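Local coordinates for protein phosphoheptose isomerase (Neisseria gonorrhoeae, PDB 5I01) that probably isomerises sedoheptulose 7-phosphate to D-glycero-D-manno-heptose 7-phosphate, the opening step of heptose biosynthesis, as a zinc-dependent homotetramer, at residues H102-Q107 / S127-E132; E37-C42 / H143-T148; T32-E37 / T162-N167. The protein carries 1 engineered substitution. One frame throughout, in Å; residues are numbered along the deposited sequence.

Contact 1: H102-Q107 / S127-E132; sequences HVFSKQ and SANVIE
With CG held between its own backbone N and carbonyl carbon (chi1 56°), Asn129 meets the ring of Phe104, whose CG stands anti to the carbonyl carbon (chi1 -57°). Asn129 ND2 approaches Phe104 CE2 obliquely at 3.3 Å, the amide and ring planes 41° apart. The same ND2 lies 3.6 Å from Val103 CG2, a methyl that also sits 3.9 Å above the Phe104 ring plane, over its centre. Asn129 OD1 is hydrogen-bonded to Asn54 ND2; Asn54 is a predicted substrate-binding residue, so Asn129 would be a second-shell group there. The backbones are joined through a water that accepts from Ser105 N (2.9 Å) and donates to Asn129 O. One turn along helix 128-139 from Asn129, Glu132 O lies 3.5 Å from Ser105 CB. At the more exposed margin, His102 and Glu132 run side by side, ND1 3.6 Å from OE1, with ring and carboxylate nearly perpendicular. Gln107 NE2 donates to Val103 O (2.9 Å) and also bonds Leu84 O. Helix 88-97 touches Val103 and His102, and helix 153-158 touches Val130, while Asn96 of a second subunit packs on Ser127 and Asn129.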
ATOM      1  N   HIS A 102      -3.155  17.115   6.224  1.00 34.60           N
ATOM      2  CA  HIS A 102      -3.416  17.390   4.818  1.00 35.64           C
ATOM      3  C   HIS A 102      -3.229  16.163   3.904  1.00 34.69           C
ATOM      4  O   HIS A 102      -3.281  16.299   2.681  1.00 33.99           O
ATOM      5  CB  HIS A 102      -2.499  18.527   4.342  1.00 38.75           C
ATOM      6  CG  HIS A 102      -2.501  19.726   5.244  1.00 42.93           C
ATOM      7  ND1 HIS A 102      -3.507  20.669   5.229  1.00 44.34           N
ATOM      8  CD2 HIS A 102      -1.626  20.126   6.198  1.00 44.39           C
ATOM      9  CE1 HIS A 102      -3.250  21.598   6.131  1.00 44.25           C
ATOM     10  NE2 HIS A 102      -2.115  21.293   6.733  1.00 44.30           N
ATOM     11  N   VAL A 103      -3.020  14.972   4.475  1.00 33.34           N
ATOM     12  CA  VAL A 103      -2.766  13.782   3.649  1.00 31.74           C
ATOM     13  C   VAL A 103      -3.927  13.363   2.756  1.00 29.86           C
ATOM     14  O   VAL A 103      -3.694  12.810   1.690  1.00 30.54           O
ATOM     15  CB  VAL A 103      -2.246  12.552   4.443  1.00 31.59           C
ATOM     16  CG1 VAL A 103      -0.882  12.853   5.060  1.00 31.75           C
ATOM     17  CG2 VAL A 103      -3.262  12.050   5.469  1.00 31.82           C
ATOM     18  N   PHE A 104      -5.159  13.620   3.184  1.00 28.64           N
ATOM     19  CA  PHE A 104      -6.356  13.321   2.370  1.00 28.13           C
ATOM     20  C   PHE A 104      -6.852  14.547   1.590  1.00 27.98           C
ATOM     21  O   PHE A 104      -7.198  14.441   0.406  1.00 27.62           O
ATOM     22  CB  PHE A 104      -7.488  12.762   3.246  1.00 27.34           C
ATOM     23  CG  PHE A 104      -7.112  11.521   4.032  1.00 26.89           C
ATOM     24  CD1 PHE A 104      -6.325  10.513   3.468  1.00 26.99           C
ATOM     25  CD2 PHE A 104      -7.571  11.344   5.330  1.00 26.48           C
ATOM     26  CE1 PHE A 104      -5.993   9.384   4.195  1.00 26.62           C
ATOM     27  CE2 PHE A 104      -7.244  10.211   6.060  1.00 25.92           C
ATOM     28  CZ  PHE A 104      -6.460   9.231   5.494  1.00 26.44           C
ATOM     29  N   SER A 105      -6.873  15.703   2.242  1.00 27.55           N
ATOM     30  CA  SER A 105      -7.294  16.947   1.592  1.00 29.03           C
ATOM     31  C   SER A 105      -6.482  17.330   0.340  1.00 29.81           C
ATOM     32  O   SER A 105      -7.027  17.943  -0.560  1.00 30.73           O
ATOM     33  CB  SER A 105      -7.282  18.111   2.592  1.00 29.10           C
ATOM     34  OG  SER A 105      -5.964  18.588   2.796  1.00 31.04           O
ATOM     35  N   LYS A 106      -5.196  16.979   0.273  1.00 31.70           N
ATOM     36  CA  LYS A 106      -4.384  17.269  -0.923  1.00 32.96           C
ATOM     37  C   LYS A 106      -4.706  16.347  -2.102  1.00 33.15           C
ATOM     38  O   LYS A 106      -4.707  16.777  -3.258  1.00 32.52           O
ATOM     39  CB  LYS A 106      -2.887  17.221  -0.603  1.00 36.42           C
ATOM     40  CG  LYS A 106      -2.404  18.410   0.222  1.00 39.06           C
ATOM     41  CD  LYS A 106      -0.898  18.582   0.175  1.00 42.13           C
ATOM     42  CE  LYS A 106      -0.416  19.206  -1.136  1.00 44.98           C
ATOM     43  NZ  LYS A 106      -0.823  20.632  -1.291  1.00 46.77           N
ATOM     44  N   GLN A 107      -4.975  15.079  -1.812  1.00 33.64           N
ATOM     45  CA  GLN A 107      -5.402  14.137  -2.848  1.00 34.06           C
ATOM     46  C   GLN A 107      -6.802  14.456  -3.396  1.00 32.94           C
ATOM     47  O   GLN A 107      -7.083  14.199  -4.571  1.00 32.39           O
ATOM     48  CB  GLN A 107      -5.340  12.704  -2.329  1.00 34.16           C
ATOM     49  CG  GLN A 107      -3.931  12.238  -2.010  1.00 35.71           C
ATOM     50  CD  GLN A 107      -3.913  10.814  -1.508  1.00 37.57           C
ATOM     51  OE1 GLN A 107      -4.060   9.859  -2.287  1.00 38.89           O
ATOM     52  NE2 GLN A 107      -3.752  10.654  -0.198  1.00 38.02           N
ATOM     53  N   SER A 127     -11.549  13.031  13.457  1.00 36.22           N
ATOM     54  CA  SER A 127     -10.276  12.845  12.763  1.00 36.96           C
ATOM     55  C   SER A 127      -9.898  14.102  11.974  1.00 37.59           C
ATOM     56  O   SER A 127     -10.598  14.477  11.020  1.00 37.02           O
ATOM     57  CB  SER A 127     -10.330  11.643  11.815  1.00 37.83           C
ATOM     58  OG  SER A 127     -10.361  10.430  12.541  1.00 38.82           O
ATOM     59  N   ALA A 128      -8.790  14.731  12.384  1.00 37.08           N
ATOM     60  CA  ALA A 128      -8.304  15.981  11.785  1.00 35.69           C
ATOM     61  C   ALA A 128      -8.108  15.906  10.266  1.00 34.28           C
ATOM     62  O   ALA A 128      -8.546  16.815   9.541  1.00 33.19           O
ATOM     63  CB  ALA A 128      -7.013  16.422  12.461  1.00 35.74           C
ATOM     64  N   ASN A 129      -7.468  14.835   9.781  1.00 33.00           N
ATOM     65  CA  ASN A 129      -7.260  14.689   8.322  1.00 32.30           C
ATOM     66  C   ASN A 129      -8.533  14.404   7.520  1.00 30.11           C
ATOM     67  O   ASN A 129      -8.628  14.834   6.367  1.00 30.86           O
ATOM     68  CB  ASN A 129      -6.142  13.701   7.956  1.00 32.51           C
ATOM     69  CG  ASN A 129      -6.339  12.319   8.533  1.00 32.72           C
ATOM     70  OD1 ASN A 129      -7.376  12.003   9.114  1.00 33.58           O
ATOM     71  ND2 ASN A 129      -5.317  11.484   8.382  1.00 31.80           N
ATOM     72  N   VAL A 130      -9.505  13.732   8.130  1.00 28.73           N
ATOM     73  CA  VAL A 130     -10.823  13.529   7.500  1.00 29.12           C
ATOM     74  C   VAL A 130     -11.657  14.821   7.471  1.00 30.14           C
ATOM     75  O   VAL A 130     -12.352  15.075   6.494  1.00 28.44           O
ATOM     76  CB  VAL A 130     -11.633  12.403   8.169  1.00 28.79           C
ATOM     77  CG1 VAL A 130     -12.944  12.166   7.407  1.00 28.58           C
ATOM     78  CG2 VAL A 130     -10.799  11.127   8.242  1.00 28.84           C
ATOM     79  N   ILE A 131     -11.576  15.629   8.534  1.00 32.80           N
ATOM     80  CA  ILE A 131     -12.183  16.984   8.559  1.00 33.87           C
ATOM     81  C   ILE A 131     -11.639  17.878   7.431  1.00 35.32           C
ATOM     82  O   ILE A 131     -12.422  18.472   6.673  1.00 34.92           O
ATOM     83  CB  ILE A 131     -11.961  17.699   9.926  1.00 33.38           C
ATOM     84  CG1 ILE A 131     -12.779  17.012  11.045  1.00 32.60           C
ATOM     85  CG2 ILE A 131     -12.289  19.199   9.840  1.00 31.94           C
ATOM     86  CD1 ILE A 131     -12.338  17.390  12.451  1.00 31.77           C
ATOM     87  N   GLU A 132     -10.314  17.981   7.324  1.00 36.38           N
ATOM     88  CA  GLU A 132      -9.703  18.786   6.255  1.00 38.24           C
ATOM     89  C   GLU A 132     -10.113  18.290   4.856  1.00 37.50           C
ATOM     90  O   GLU A 132     -10.299  19.105   3.940  1.00 36.07           O
ATOM     91  CB  GLU A 132      -8.170  18.858   6.401  1.00 41.22           C
ATOM     92  CG  GLU A 132      -7.678  19.911   7.392  1.00 43.71           C
ATOM     93  CD  GLU A 132      -7.690  21.334   6.819  1.00 48.36           C
ATOM     94  OE1 GLU A 132      -6.969  21.608   5.824  1.00 53.54           O
ATOM     95  OE2 GLU A 132      -8.410  22.198   7.366  1.00 48.15           O
TER
HETATM   96  O   HOH W   1      -6.233  15.714   5.096  1.00 26.08           O

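Contact 2: E37-C42 / H143-T148; sequences ELMLQC and HVIALT
Met39 and Ile145 form the buried half of this helix-to-strand contact. Met39 CG rests 3.7 Å from Ile145 CD1, the two side chains crossing at about a right angle. Met39 CB leaves the helix to one side of the strand, and CG, anti to the carbonyl carbon (chi1 -74°), is the atom that meets Ile145. Met39 also touches Met187 and Ile191 of helix 173-193, and Ile145 lies against Val117 and Leu166 of the two adjacent strands, so apolar side chains of that helix and of both neighbouring strands pack against the pair.

Leu38 links that interior to the outer margin. Its CG is anti to the backbone N (chi1 180°), and its two methyls divide the work: CD2 is 4.0 Å from Ile145 CG1 and 3.8 Å from His143 CB, while CD1 comes 3.7 Å from His143 CD2, oblique to the imidazole. Both Leu38 and His143 remain partly exposed. Gln41, one helical turn further along and exposed to solvent, brings its OE1 no closer than 4.7 Å to His143 CD2, and the contact thins out there.

The segment axes come within 10.1 Å of each other, and their directions differ by 145°. The spacing suits a helix layered on a sheet mainly through side chains: helix 29-44 covers one face of the parallel sheet, here at strand 143-149, in the three-layer alpha/beta sandwich of the SIS domain.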
ATOM      1  N   GLU A  37     -28.125   5.933  -3.015  1.00 40.48           N
ATOM      2  CA  GLU A  37     -28.777   6.723  -4.072  1.00 42.16           C
ATOM      3  C   GLU A  37     -27.845   7.817  -4.579  1.00 41.07           C
ATOM      4  O   GLU A  37     -27.689   7.991  -5.786  1.00 38.34           O
ATOM      5  CB  GLU A  37     -30.107   7.333  -3.577  1.00 45.03           C
ATOM      6  CG  GLU A  37     -31.266   6.333  -3.535  1.00 48.66           C
ATOM      7  CD  GLU A  37     -32.556   6.863  -2.893  1.00 52.73           C
ATOM      8  OE1 GLU A  37     -32.529   7.899  -2.182  1.00 54.25           O
ATOM      9  OE2 GLU A  37     -33.618   6.221  -3.095  1.00 52.74           O
ATOM     10  N   LEU A  38     -27.213   8.529  -3.646  1.00 40.93           N
ATOM     11  CA  LEU A  38     -26.230   9.563  -3.980  1.00 42.16           C
ATOM     12  C   LEU A  38     -25.031   9.040  -4.789  1.00 40.98           C
ATOM     13  O   LEU A  38     -24.563   9.713  -5.705  1.00 42.64           O
ATOM     14  CB  LEU A  38     -25.730  10.246  -2.704  1.00 43.58           C
ATOM     15  CG  LEU A  38     -24.689  11.351  -2.891  1.00 44.90           C
ATOM     16  CD1 LEU A  38     -25.171  12.393  -3.892  1.00 45.70           C
ATOM     17  CD2 LEU A  38     -24.365  11.989  -1.552  1.00 45.16           C
ATOM     18  N   MET A  39     -24.533   7.857  -4.440  1.00 39.51           N
ATOM     19  CA  MET A  39     -23.437   7.230  -5.194  1.00 39.78           C
ATOM     20  C   MET A  39     -23.870   6.765  -6.603  1.00 39.05           C
ATOM     21  O   MET A  39     -23.086   6.862  -7.543  1.00 38.23           O
ATOM     22  CB  MET A  39     -22.808   6.072  -4.396  1.00 39.75           C
ATOM     23  CG  MET A  39     -21.937   6.527  -3.231  1.00 40.15           C
ATOM     24  SD  MET A  39     -21.039   5.189  -2.410  1.00 41.43           S
ATOM     25  CE  MET A  39     -22.410   4.357  -1.637  1.00 43.43           C
ATOM     26  N   LEU A  40     -25.103   6.272  -6.739  1.00 38.73           N
ATOM     27  CA  LEU A  40     -25.686   5.918  -8.047  1.00 38.91           C
ATOM     28  C   LEU A  40     -25.849   7.111  -8.983  1.00 40.21           C
ATOM     29  O   LEU A  40     -25.590   6.995 -10.177  1.00 42.45           O
ATOM     30  CB  LEU A  40     -27.057   5.269  -7.872  1.00 38.56           C
ATOM     31  CG  LEU A  40     -27.062   3.847  -7.322  1.00 39.22           C
ATOM     32  CD1 LEU A  40     -28.422   3.543  -6.693  1.00 40.38           C
ATOM     33  CD2 LEU A  40     -26.692   2.837  -8.408  1.00 38.96           C
ATOM     34  N   GLN A  41     -26.317   8.232  -8.439  1.00 42.92           N
ATOM     35  CA  GLN A  41     -26.444   9.497  -9.178  1.00 46.14           C
ATOM     36  C   GLN A  41     -25.076   9.980  -9.679  1.00 45.89           C
ATOM     37  O   GLN A  41     -24.931  10.370 -10.844  1.00 48.06           O
ATOM     38  CB  GLN A  41     -27.083  10.560  -8.270  1.00 48.40           C
ATOM     39  CG  GLN A  41     -27.325  11.932  -8.890  1.00 51.72           C
ATOM     40  CD  GLN A  41     -27.627  13.009  -7.842  1.00 56.78           C
ATOM     41  OE1 GLN A  41     -26.858  13.217  -6.887  1.00 57.31           O
ATOM     42  NE2 GLN A  41     -28.742  13.712  -8.024  1.00 58.02           N
ATOM     43  N   CYS A  42     -24.086   9.952  -8.787  1.00 42.82           N
ATOM     44  CA  CYS A  42     -22.719  10.367  -9.112  1.00 41.38           C
ATOM     45  C   CYS A  42     -22.088   9.507 -10.202  1.00 40.67           C
ATOM     46  O   CYS A  42     -21.529  10.039 -11.156  1.00 41.92           O
ATOM     47  CB  CYS A  42     -21.847  10.345  -7.854  1.00 42.29           C
ATOM     48  SG  CYS A  42     -20.070  10.275  -8.156  1.00 40.04           S
ATOM     49  N   HIS A 143     -20.227  16.118  -3.057  1.00 39.25           N
ATOM     50  CA  HIS A 143     -21.095  15.723  -1.944  1.00 39.14           C
ATOM     51  C   HIS A 143     -20.330  14.770  -1.033  1.00 38.86           C
ATOM     52  O   HIS A 143     -19.380  14.126  -1.471  1.00 38.73           O
ATOM     53  CB  HIS A 143     -22.372  15.083  -2.468  1.00 40.76           C
ATOM     54  CG  HIS A 143     -23.038  15.880  -3.546  1.00 44.01           C
ATOM     55  ND1 HIS A 143     -23.390  17.201  -3.382  1.00 46.39           N
ATOM     56  CD2 HIS A 143     -23.398  15.549  -4.808  1.00 47.13           C
ATOM     57  CE1 HIS A 143     -23.946  17.649  -4.494  1.00 48.65           C
ATOM     58  NE2 HIS A 143     -23.967  16.664  -5.375  1.00 48.09           N
ATOM     59  N   VAL A 144     -20.734  14.691   0.232  1.00 37.58           N
ATOM     60  CA  VAL A 144     -19.990  13.925   1.240  1.00 37.44           C
ATOM     61  C   VAL A 144     -20.887  12.863   1.868  1.00 37.03           C
ATOM     62  O   VAL A 144     -22.072  13.104   2.095  1.00 40.46           O
ATOM     63  CB  VAL A 144     -19.370  14.852   2.318  1.00 37.57           C
ATOM     64  CG1 VAL A 144     -18.632  14.068   3.400  1.00 37.49           C
ATOM     65  CG2 VAL A 144     -18.399  15.816   1.660  1.00 38.72           C
ATOM     66  N   ILE A 145     -20.318  11.678   2.103  1.00 34.93           N
ATOM     67  CA  ILE A 145     -20.963  10.632   2.891  1.00 33.18           C
ATOM     68  C   ILE A 145     -20.026  10.329   4.048  1.00 33.06           C
ATOM     69  O   ILE A 145     -18.927   9.812   3.848  1.00 32.92           O
ATOM     70  CB  ILE A 145     -21.239   9.356   2.067  1.00 33.59           C
ATOM     71  CG1 ILE A 145     -22.213   9.663   0.930  1.00 32.73           C
ATOM     72  CG2 ILE A 145     -21.795   8.231   2.952  1.00 34.00           C
ATOM     73  CD1 ILE A 145     -22.270   8.595  -0.141  1.00 32.75           C
ATOM     74  N   ALA A 146     -20.458  10.674   5.255  1.00 32.51           N
ATOM     75  CA  ALA A 146     -19.648  10.486   6.444  1.00 32.02           C
ATOM     76  C   ALA A 146     -20.053   9.187   7.123  1.00 31.89           C
ATOM     77  O   ALA A 146     -21.237   8.976   7.393  1.00 30.53           O
ATOM     78  CB  ALA A 146     -19.834  11.657   7.394  1.00 32.14           C
ATOM     79  N   LEU A 147     -19.070   8.318   7.377  1.00 31.02           N
ATOM     80  CA  LEU A 147     -19.257   7.157   8.231  1.00 30.22           C
ATOM     81  C   LEU A 147     -18.601   7.480   9.567  1.00 29.42           C
ATOM     82  O   LEU A 147     -17.370   7.482   9.667  1.00 28.49           O
ATOM     83  CB  LEU A 147     -18.662   5.894   7.591  1.00 31.27           C
ATOM     84  CG  LEU A 147     -19.566   5.224   6.541  1.00 31.91           C
ATOM     85  CD1 LEU A 147     -19.747   6.134   5.332  1.00 34.32           C
ATOM     86  CD2 LEU A 147     -19.023   3.884   6.090  1.00 31.69           C
ATOM     87  N   THR A 148     -19.427   7.774  10.577  1.00 29.63           N
ATOM     88  CA  THR A 148     -18.958   8.173  11.918  1.00 29.99           C
ATOM     89  C   THR A 148     -19.476   7.261  13.022  1.00 30.80           C
ATOM     90  O   THR A 148     -20.285   6.369  12.772  1.00 30.56           O
ATOM     91  CB  THR A 148     -19.364   9.622  12.264  1.00 30.75           C
ATOM     92  OG1 THR A 148     -20.780   9.694  12.474  1.00 30.74           O
ATOM     93  CG2 THR A 148     -18.958  10.597  11.148  1.00 30.19           C
TER

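Contact 3: T32-E37 / T162-N167; sequences TVQAAE and TDVLLN
Gln34 carries the one flat side-chain group among the touching residues, yet it meets Val164 through its aliphatic root: the closest approach is by CB, 4.0 Å from Val164 CG2, rather than by the carboxamide. The chain beyond CG is extended, and the residue is exposed. The other contacts are made by methyls, partly against the helix backbone.

Ala35 is the centre of the interface. Its CB faces the strand and is met by two methyls, Val164 CG1 at 3.9 Å and Leu166 CD1 at 4.0 Å. The Val164 methyls meet successive residues: CG1, anti to the backbone N (chi1 179°), lies against Ala35, and CG2 against Gln34. The small alanine lets helix and strand come close, the CA atoms of Ala35 and Val164 being 5.8 Å apart and the segment axes approaching to 8.1 Å. Such side-chain packing of a helix on a parallel sheet belongs to the alpha/beta sandwich of SIS proteins, and strand 164-168 is the outermost strand on its side of the sheet within the chain.

Leu166 also reaches Thr32 from across, the side chains at about a right angle. Its CD2 comes 3.4 Å from Thr32 N and 4.0 Å from Thr32 OG1. That hydroxyl is buried and hydrogen-bonded to Leu28 O, one turn back. Thr32 and Ala35 also touch Met187 of helix 173-193, and Val10 of a neighbouring subunit packs on Thr32.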
ATOM      1  N   THR A  32     -28.647   4.946   4.930  1.00 33.22           N
ATOM      2  CA  THR A  32     -27.899   4.034   4.038  1.00 33.05           C
ATOM      3  C   THR A  32     -28.472   4.035   2.607  1.00 32.72           C
ATOM      4  O   THR A  32     -27.706   4.052   1.637  1.00 31.36           O
ATOM      5  CB  THR A  32     -27.813   2.576   4.591  1.00 31.71           C
ATOM      6  OG1 THR A  32     -27.223   2.593   5.886  1.00 31.57           O
ATOM      7  CG2 THR A  32     -26.954   1.684   3.715  1.00 30.82           C
ATOM      8  N   VAL A  33     -29.799   4.045   2.480  1.00 33.09           N
ATOM      9  CA  VAL A  33     -30.433   4.147   1.159  1.00 34.57           C
ATOM     10  C   VAL A  33     -30.083   5.501   0.512  1.00 36.11           C
ATOM     11  O   VAL A  33     -29.698   5.539  -0.655  1.00 37.58           O
ATOM     12  CB  VAL A  33     -31.965   3.916   1.214  1.00 34.75           C
ATOM     13  CG1 VAL A  33     -32.610   4.161  -0.145  1.00 34.09           C
ATOM     14  CG2 VAL A  33     -32.278   2.491   1.665  1.00 35.26           C
ATOM     15  N   GLN A  34     -30.187   6.592   1.267  1.00 38.33           N
ATOM     16  CA  GLN A  34     -29.832   7.928   0.756  1.00 41.86           C
ATOM     17  C   GLN A  34     -28.379   7.990   0.267  1.00 40.77           C
ATOM     18  O   GLN A  34     -28.103   8.620  -0.755  1.00 42.46           O
ATOM     19  CB  GLN A  34     -30.022   9.024   1.819  1.00 45.47           C
ATOM     20  CG  GLN A  34     -31.443   9.317   2.273  1.00 49.31           C
ATOM     21  CD  GLN A  34     -31.455  10.328   3.420  1.00 55.98           C
ATOM     22  OE1 GLN A  34     -30.891  11.423   3.296  1.00 57.79           O
ATOM     23  NE2 GLN A  34     -32.077   9.959   4.550  1.00 56.73           N
ATOM     24  N   ALA A  35     -27.465   7.359   1.013  1.00 38.46           N
ATOM     25  CA  ALA A  35     -26.038   7.318   0.661  1.00 38.10           C
ATOM     26  C   ALA A  35     -25.773   6.543  -0.629  1.00 40.00           C
ATOM     27  O   ALA A  35     -24.970   6.970  -1.469  1.00 42.02           O
ATOM     28  CB  ALA A  35     -25.230   6.716   1.797  1.00 37.37           C
ATOM     29  N   ALA A  36     -26.448   5.404  -0.776  1.00 39.24           N
ATOM     30  CA  ALA A  36     -26.361   4.596  -1.981  1.00 38.39           C
ATOM     31  C   ALA A  36     -26.957   5.314  -3.202  1.00 38.89           C
ATOM     32  O   ALA A  36     -26.366   5.293  -4.290  1.00 36.95           O
ATOM     33  CB  ALA A  36     -27.055   3.263  -1.757  1.00 39.33           C
ATOM     34  N   GLU A  37     -28.125   5.933  -3.015  1.00 40.48           N
ATOM     35  CA  GLU A  37     -28.777   6.723  -4.072  1.00 42.16           C
ATOM     36  C   GLU A  37     -27.845   7.817  -4.579  1.00 41.07           C
ATOM     37  O   GLU A  37     -27.689   7.991  -5.786  1.00 38.34           O
ATOM     38  CB  GLU A  37     -30.107   7.333  -3.577  1.00 45.03           C
ATOM     39  CG  GLU A  37     -31.266   6.333  -3.535  1.00 48.66           C
ATOM     40  CD  GLU A  37     -32.556   6.863  -2.893  1.00 52.73           C
ATOM     41  OE1 GLU A  37     -32.529   7.899  -2.182  1.00 54.25           O
ATOM     42  OE2 GLU A  37     -33.618   6.221  -3.095  1.00 52.74           O
ATOM     43  N   THR A 162     -27.182  18.459   1.456  1.00 49.72           N
ATOM     44  CA  THR A 162     -26.975  17.490   0.367  1.00 49.28           C
ATOM     45  C   THR A 162     -26.001  16.334   0.689  1.00 45.88           C
ATOM     46  O   THR A 162     -25.784  15.465  -0.157  1.00 47.61           O
ATOM     47  CB  THR A 162     -26.474  18.219  -0.898  1.00 50.79           C
ATOM     48  OG1 THR A 162     -25.399  19.102  -0.549  1.00 51.45           O
ATOM     49  CG2 THR A 162     -27.590  19.035  -1.522  1.00 52.01           C
ATOM     50  N   ASP A 163     -25.413  16.331   1.885  1.00 40.37           N
ATOM     51  CA  ASP A 163     -24.555  15.235   2.340  1.00 39.54           C
ATOM     52  C   ASP A 163     -25.399  14.213   3.117  1.00 37.60           C
ATOM     53  O   ASP A 163     -26.556  14.474   3.439  1.00 37.35           O
ATOM     54  CB  ASP A 163     -23.430  15.771   3.245  1.00 39.95           C
ATOM     55  CG  ASP A 163     -22.535  16.821   2.558  1.00 39.50           C
ATOM     56  OD1 ASP A 163     -22.317  16.773   1.324  1.00 38.26           O
ATOM     57  OD2 ASP A 163     -22.006  17.688   3.281  1.00 40.28           O
ATOM     58  N   VAL A 164     -24.807  13.060   3.425  1.00 35.81           N
ATOM     59  CA  VAL A 164     -25.493  11.973   4.142  1.00 34.81           C
ATOM     60  C   VAL A 164     -24.632  11.500   5.313  1.00 33.73           C
ATOM     61  O   VAL A 164     -23.481  11.123   5.123  1.00 33.59           O
ATOM     62  CB  VAL A 164     -25.805  10.776   3.209  1.00 34.96           C
ATOM     63  CG1 VAL A 164     -26.484   9.644   3.974  1.00 35.46           C
ATOM     64  CG2 VAL A 164     -26.681  11.219   2.048  1.00 35.14           C
ATOM     65  N   LEU A 165     -25.198  11.526   6.515  1.00 33.34           N
ATOM     66  CA  LEU A 165     -24.494  11.110   7.722  1.00 33.59           C
ATOM     67  C   LEU A 165     -24.943   9.717   8.057  1.00 33.36           C
ATOM     68  O   LEU A 165     -26.136   9.486   8.218  1.00 35.69           O
ATOM     69  CB  LEU A 165     -24.810  12.038   8.901  1.00 32.87           C
ATOM     70  CG  LEU A 165     -24.195  11.675  10.263  1.00 32.61           C
ATOM     71  CD1 LEU A 165     -22.677  11.676  10.211  1.00 32.61           C
ATOM     72  CD2 LEU A 165     -24.696  12.620  11.339  1.00 31.85           C
ATOM     73  N   LEU A 166     -23.981   8.803   8.162  1.00 33.38           N
ATOM     74  CA  LEU A 166     -24.207   7.449   8.636  1.00 33.06           C
ATOM     75  C   LEU A 166     -23.481   7.316   9.981  1.00 32.76           C
ATOM     76  O   LEU A 166     -22.312   6.907  10.057  1.00 34.34           O
ATOM     77  CB  LEU A 166     -23.722   6.416   7.599  1.00 33.26           C
ATOM     78  CG  LEU A 166     -24.319   6.490   6.182  1.00 33.50           C
ATOM     79  CD1 LEU A 166     -23.712   5.476   5.231  1.00 34.12           C
ATOM     80  CD2 LEU A 166     -25.814   6.275   6.217  1.00 34.58           C
ATOM     81  N   ASN A 167     -24.173   7.690  11.050  1.00 31.25           N
ATOM     82  CA  ASN A 167     -23.602   7.588  12.379  1.00 30.77           C
ATOM     83  C   ASN A 167     -24.025   6.287  13.051  1.00 30.66           C
ATOM     84  O   ASN A 167     -25.212   5.978  13.123  1.00 29.37           O
ATOM     85  CB  ASN A 167     -23.994   8.780  13.254  1.00 30.17           C
ATOM     86  CG  ASN A 167     -23.269   8.771  14.572  1.00 29.79           C
ATOM     87  OD1 ASN A 167     -22.051   8.973  14.630  1.00 30.16           O
ATOM     88  ND2 ASN A 167     -23.990   8.471  15.631  1.00 29.95           N
TER

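Overall arrangement
From the N terminus, helix 29-44 supplies first 32-37 and then 37-42, sharing Glu37. Contact 3 closes the longest loop, from this helix to strand 164-168; contact 2, nested within it, returns to strand 143-149, and contact 1, nested in both, joins residues 102-107, leading into helix 105-111, to the start of helix 128-139. Contacts 2 and 3 have centres about 6 Å apart and use neighbouring strands, themselves tied by Val144 N to Asp163 OD1 and Thr148 OG1 to Asn167 OD1. Contact 1 lies apart, its centre about 18 Å from that of contact 2, near predicted substrate-binding residues, but helix 128-139 leads directly into strand 143-149.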